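Local coordinates for protein aclacinomycin oxidoreductase (AknOx) (Streptomyces galilaeus, PDB 2IPI) that oxidises the terminal sugar of aclacinomycin antibiotics in two successive FAD- and oxygen-dependent steps, turning aclacinomycin N into aclacinomycin A and then into aclacinomycin Y, at residues 246-260 with 298-312. Sequence-based numbering, arbitrary orientation.
Sequences TSTLRHIVTWDWSAL and RAAGQILLDIQIDGG
Over one face of the Trp-257 indole lies the backbone N of Arg-298, while Gly-301 and Gln-302 meet its edge with their backbone. The extended Arg-298 side chain reaches back along the indole to bring one face of its guanidinium over Trp-257 O; NH2 approaches that oxygen at too poor an angle for a hydrogen bond, while NH1 bonds to Ser-385 OG. Trp-255 is packed differently: Val-253 CG1 sits over one face, and Leu-305 CB is at the edge, 3.8 Å from CZ3. Ile-303 CG1 stands between its backbone N and carbonyl carbon (chi1 60°), against Trp-255 CB, and CD1 continues to Leu-260 CD1. At the edge of the Arg-250 guanidinium, Asp-306 OD2 accepts a weak but straight salt-bridge bond from NH1 (3.4 Å, 166°), and Gln-308 CB covers one face.

Strands 248-256 and 302-310 pair antiparallel inside the seven-stranded sheet of the substrate-binding half, as in berberine bridge enzyme relatives; Trp-257, Leu-260 and Arg-298 lie in loops beyond their ends. Paired backbone bonds join Leu-249 with Ile-309, His-251 with Ile-307 and Val-253 with Leu-305 (Val-253 N to Leu-305 O, 3.0 Å). Bulky aliphatic side chains fill the buried face: Leu-249, Ile-307 and Ile-309 touch helix 316-327, where Glu-317 binds His-251 NE2, and Val-253 and Leu-305 share that face. The other, partly exposed face suits the charged pair and Gln-308, about 9 Å from catalytic Tyr-397, side chain to side chain. It also holds a tight apolar pair, Ile-252 CD1 and Leu-304 CD1, 3.4 Å apart. Where the ladder ends, the Asp-310 carboxylate can take two backbone N-H groups: OD1 accepts from Gly-312 N (2.9 Å) in an Asx turn and, from the opposite face, Thr-246 N (3.1 Å).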
# COMPACT_ATOMS: atom_id res chain seq x y z
N THR A 246 1.21 -16.62 17.11
CA THR A 246 2.09 -17.61 17.72
C THR A 246 3.20 -18.03 16.76
O THR A 246 4.37 -18.18 17.08
CB THR A 246 1.29 -18.86 18.15
OG1 THR A 246 0.32 -18.51 19.12
CG2 THR A 246 2.26 -19.85 18.79
N SER A 247 2.77 -18.22 15.51
CA SER A 247 3.62 -18.63 14.41
C SER A 247 2.89 -18.43 13.09
O SER A 247 1.70 -18.09 13.09
CB SER A 247 4.02 -20.11 14.56
OG SER A 247 2.84 -20.89 14.70
N THR A 248 3.57 -18.66 11.98
CA THR A 248 2.99 -18.55 10.65
C THR A 248 3.02 -19.90 9.94
O THR A 248 4.10 -20.38 9.57
CB THR A 248 3.74 -17.53 9.77
OG1 THR A 248 3.69 -16.22 10.35
CG2 THR A 248 3.10 -17.42 8.39
N LEU A 249 1.85 -20.49 9.73
CA LEU A 249 1.72 -21.70 8.91
C LEU A 249 1.47 -21.31 7.45
O LEU A 249 0.54 -20.56 7.16
CB LEU A 249 0.59 -22.59 9.41
CG LEU A 249 0.08 -23.68 8.47
CD1 LEU A 249 1.21 -24.55 7.94
CD2 LEU A 249 -0.96 -24.56 9.17
N ARG A 250 2.29 -21.82 6.54
CA ARG A 250 2.18 -21.47 5.13
C ARG A 250 1.96 -22.67 4.21
O ARG A 250 2.60 -23.72 4.34
CB ARG A 250 3.45 -20.73 4.68
CG ARG A 250 3.23 -19.90 3.42
CD ARG A 250 4.55 -19.25 2.98
NE ARG A 250 5.08 -18.35 4.01
CZ ARG A 250 4.72 -17.08 4.15
NH1 ARG A 250 3.83 -16.51 3.34
NH2 ARG A 250 5.27 -16.35 5.12
N HIS A 251 1.04 -22.50 3.25
CA HIS A 251 0.90 -23.41 2.13
C HIS A 251 1.12 -22.61 0.84
O HIS A 251 0.42 -21.63 0.60
CB HIS A 251 -0.46 -24.09 1.99
CG HIS A 251 -0.91 -24.93 3.13
ND1 HIS A 251 -2.02 -25.74 3.07
CD2 HIS A 251 -0.41 -25.08 4.38
CE1 HIS A 251 -2.19 -26.35 4.23
NE2 HIS A 251 -1.22 -25.97 5.05
N ILE A 252 2.08 -23.03 0.02
CA ILE A 252 2.18 -22.56 -1.35
C ILE A 252 1.69 -23.66 -2.29
O ILE A 252 2.26 -24.75 -2.32
CB ILE A 252 3.60 -22.11 -1.72
CG1 ILE A 252 3.82 -21.93 -3.22
CG2 ILE A 252 4.64 -23.05 -1.12
CD1 ILE A 252 5.14 -22.44 -3.76
N VAL A 253 0.62 -23.34 -3.00
CA VAL A 253 -0.08 -24.16 -3.96
C VAL A 253 0.25 -23.69 -5.38
O VAL A 253 0.03 -22.51 -5.70
CB VAL A 253 -1.60 -24.07 -3.72
CG1 VAL A 253 -2.38 -25.09 -4.54
CG2 VAL A 253 -1.92 -24.24 -2.24
N THR A 254 0.76 -24.55 -6.24
CA THR A 254 1.15 -24.13 -7.58
C THR A 254 0.54 -25.01 -8.67
O THR A 254 0.48 -26.24 -8.53
CB THR A 254 2.68 -24.16 -7.75
OG1 THR A 254 3.22 -22.84 -7.54
CG2 THR A 254 3.03 -24.56 -9.18
N TRP A 255 0.09 -24.38 -9.75
CA TRP A 255 -0.52 -25.07 -10.88
C TRP A 255 0.25 -24.77 -12.16
O TRP A 255 0.36 -23.60 -12.54
CB TRP A 255 -1.97 -24.65 -11.05
CG TRP A 255 -2.98 -25.03 -10.03
CD1 TRP A 255 -3.74 -26.16 -10.01
CD2 TRP A 255 -3.37 -24.28 -8.88
NE1 TRP A 255 -4.57 -26.17 -8.91
CE2 TRP A 255 -4.36 -25.01 -8.20
CE3 TRP A 255 -2.98 -23.05 -8.34
CZ2 TRP A 255 -4.96 -24.58 -7.03
CZ3 TRP A 255 -3.58 -22.62 -7.17
CH2 TRP A 255 -4.56 -23.36 -6.51
N ASP A 256 0.80 -25.80 -12.81
CA ASP A 256 1.67 -25.57 -13.97
C ASP A 256 0.88 -25.05 -15.16
O ASP A 256 -0.28 -25.42 -15.33
CB ASP A 256 2.46 -26.83 -14.36
CG ASP A 256 3.48 -27.29 -13.34
OD1 ASP A 256 3.02 -27.74 -12.26
OD2 ASP A 256 4.71 -27.24 -13.57
N TRP A 257 1.44 -24.18 -15.99
CA TRP A 257 0.70 -23.58 -17.09
C TRP A 257 0.37 -24.62 -18.16
O TRP A 257 -0.64 -24.53 -18.84
CB TRP A 257 1.46 -22.40 -17.73
CG TRP A 257 0.92 -21.09 -17.21
CD1 TRP A 257 1.46 -20.31 -16.23
CD2 TRP A 257 -0.27 -20.42 -17.64
NE1 TRP A 257 0.69 -19.20 -16.02
CE2 TRP A 257 -0.39 -19.24 -16.87
CE3 TRP A 257 -1.26 -20.70 -18.59
CZ2 TRP A 257 -1.44 -18.35 -17.02
CZ3 TRP A 257 -2.30 -19.81 -18.74
CH2 TRP A 257 -2.39 -18.64 -17.97
N SER A 258 1.24 -25.61 -18.32
CA SER A 258 1.02 -26.56 -19.42
C SER A 258 -0.22 -27.40 -19.17
O SER A 258 -0.89 -27.85 -20.10
CB SER A 258 2.26 -27.43 -19.62
OG SER A 258 2.47 -28.27 -18.50
N ALA A 259 -0.55 -27.64 -17.89
CA ALA A 259 -1.72 -28.47 -17.62
C ALA A 259 -2.96 -27.62 -17.39
O ALA A 259 -4.04 -28.09 -17.06
CB ALA A 259 -1.46 -29.37 -16.43
N LEU A 260 -2.77 -26.31 -17.55
CA LEU A 260 -3.87 -25.39 -17.35
C LEU A 260 -4.61 -25.14 -18.66
O LEU A 260 -4.00 -24.91 -19.70
CB LEU A 260 -3.38 -24.06 -16.76
CG LEU A 260 -3.14 -24.14 -15.24
CD1 LEU A 260 -2.50 -22.85 -14.74
CD2 LEU A 260 -4.45 -24.43 -14.52
N ARG A 298 2.37 -16.93 -18.97
CA ARG A 298 2.90 -18.12 -19.60
C ARG A 298 4.30 -17.87 -20.17
O ARG A 298 4.59 -17.97 -21.36
CB ARG A 298 2.08 -18.68 -20.78
CG ARG A 298 2.27 -20.16 -21.05
CD ARG A 298 1.12 -20.64 -21.93
NE ARG A 298 0.97 -22.09 -21.99
CZ ARG A 298 -0.17 -22.74 -21.99
NH1 ARG A 298 -1.33 -22.09 -21.92
NH2 ARG A 298 -0.16 -24.07 -22.06
N ALA A 299 5.19 -17.58 -19.24
CA ALA A 299 6.63 -17.64 -19.39
C ALA A 299 7.18 -18.01 -18.01
O ALA A 299 8.27 -18.55 -17.86
CB ALA A 299 7.23 -16.36 -19.91
N ALA A 300 6.35 -17.69 -17.02
CA ALA A 300 6.69 -17.83 -15.62
C ALA A 300 6.67 -19.29 -15.18
O ALA A 300 7.28 -19.66 -14.18
CB ALA A 300 5.72 -17.00 -14.78
N GLY A 301 5.93 -20.09 -15.93
CA GLY A 301 5.81 -21.50 -15.66
C GLY A 301 4.56 -21.92 -14.91
O GLY A 301 3.95 -22.95 -15.21
N GLN A 302 4.16 -21.13 -13.91
CA GLN A 302 3.01 -21.48 -13.10
C GLN A 302 2.40 -20.28 -12.40
O GLN A 302 3.07 -19.28 -12.20
CB GLN A 302 3.47 -22.50 -12.05
CG GLN A 302 4.22 -21.92 -10.88
CD GLN A 302 5.72 -22.16 -10.84
OE1 GLN A 302 6.30 -22.46 -9.80
NE2 GLN A 302 6.33 -21.99 -12.01
N ILE A 303 1.15 -20.43 -12.02
CA ILE A 303 0.38 -19.55 -11.16
C ILE A 303 0.50 -20.06 -9.73
O ILE A 303 0.58 -21.26 -9.47
CB ILE A 303 -1.11 -19.46 -11.53
CG1 ILE A 303 -1.87 -20.78 -11.47
CG2 ILE A 303 -1.29 -18.82 -12.90
CD1 ILE A 303 -3.36 -20.66 -11.66
N LEU A 304 0.56 -19.14 -8.77
CA LEU A 304 0.85 -19.58 -7.41
C LEU A 304 -0.07 -18.93 -6.40
O LEU A 304 -0.25 -17.71 -6.37
CB LEU A 304 2.32 -19.29 -7.13
CG LEU A 304 2.94 -19.61 -5.79
CD1 LEU A 304 4.42 -19.94 -6.00
CD2 LEU A 304 2.79 -18.44 -4.84
N LEU A 305 -0.68 -19.75 -5.57
CA LEU A 305 -1.54 -19.30 -4.47
C LEU A 305 -0.74 -19.38 -3.17
O LEU A 305 -0.42 -20.49 -2.75
CB LEU A 305 -2.78 -20.16 -4.42
CG LEU A 305 -4.17 -19.69 -4.05
CD1 LEU A 305 -4.80 -20.58 -2.97
CD2 LEU A 305 -4.17 -18.23 -3.59
N ASP A 306 -0.42 -18.25 -2.56
CA ASP A 306 0.41 -18.18 -1.35
C ASP A 306 -0.44 -17.83 -0.14
O ASP A 306 -0.88 -16.69 0.05
CB ASP A 306 1.55 -17.19 -1.56
CG ASP A 306 2.56 -17.15 -0.43
OD1 ASP A 306 3.57 -16.44 -0.58
OD2 ASP A 306 2.36 -17.81 0.61
N ILE A 307 -0.67 -18.80 0.74
CA ILE A 307 -1.63 -18.66 1.82
C ILE A 307 -0.97 -18.70 3.19
O ILE A 307 0.01 -19.42 3.42
CB ILE A 307 -2.71 -19.76 1.68
CG1 ILE A 307 -2.86 -20.63 2.92
CG2 ILE A 307 -2.49 -20.63 0.45
CD1 ILE A 307 -3.92 -21.71 2.77
N GLN A 308 -1.48 -17.92 4.15
CA GLN A 308 -0.85 -18.02 5.48
C GLN A 308 -1.87 -17.81 6.59
O GLN A 308 -2.93 -17.23 6.34
CB GLN A 308 0.31 -17.04 5.60
CG GLN A 308 -0.09 -15.58 5.74
CD GLN A 308 1.06 -14.63 5.52
OE1 GLN A 308 1.96 -14.48 6.37
NE2 GLN A 308 1.04 -13.98 4.36
N ILE A 309 -1.57 -18.28 7.79
CA ILE A 309 -2.45 -18.14 8.94
C ILE A 309 -1.67 -18.34 10.24
O ILE A 309 -0.59 -18.93 10.25
CB ILE A 309 -3.62 -19.15 8.91
CG1 ILE A 309 -4.79 -18.76 9.78
CG2 ILE A 309 -3.11 -20.55 9.28
CD1 ILE A 309 -6.14 -19.33 9.41
N ASP A 310 -2.23 -17.84 11.34
CA ASP A 310 -1.60 -18.01 12.66
C ASP A 310 -1.60 -19.49 13.00
O ASP A 310 -2.67 -20.09 13.18
CB ASP A 310 -2.34 -17.17 13.68
CG ASP A 310 -2.20 -17.49 15.14
OD1 ASP A 310 -1.13 -17.91 15.60
OD2 ASP A 310 -3.22 -17.29 15.86
N GLY A 311 -0.41 -20.07 13.07
CA GLY A 311 -0.23 -21.46 13.41
C GLY A 311 -0.69 -21.82 14.81
O GLY A 311 -0.69 -23.00 15.18
N GLY A 312 -1.10 -20.85 15.62
CA GLY A 312 -1.61 -21.16 16.94
C GLY A 312 -3.10 -21.26 17.02
O GLY A 312 -3.64 -21.43 18.13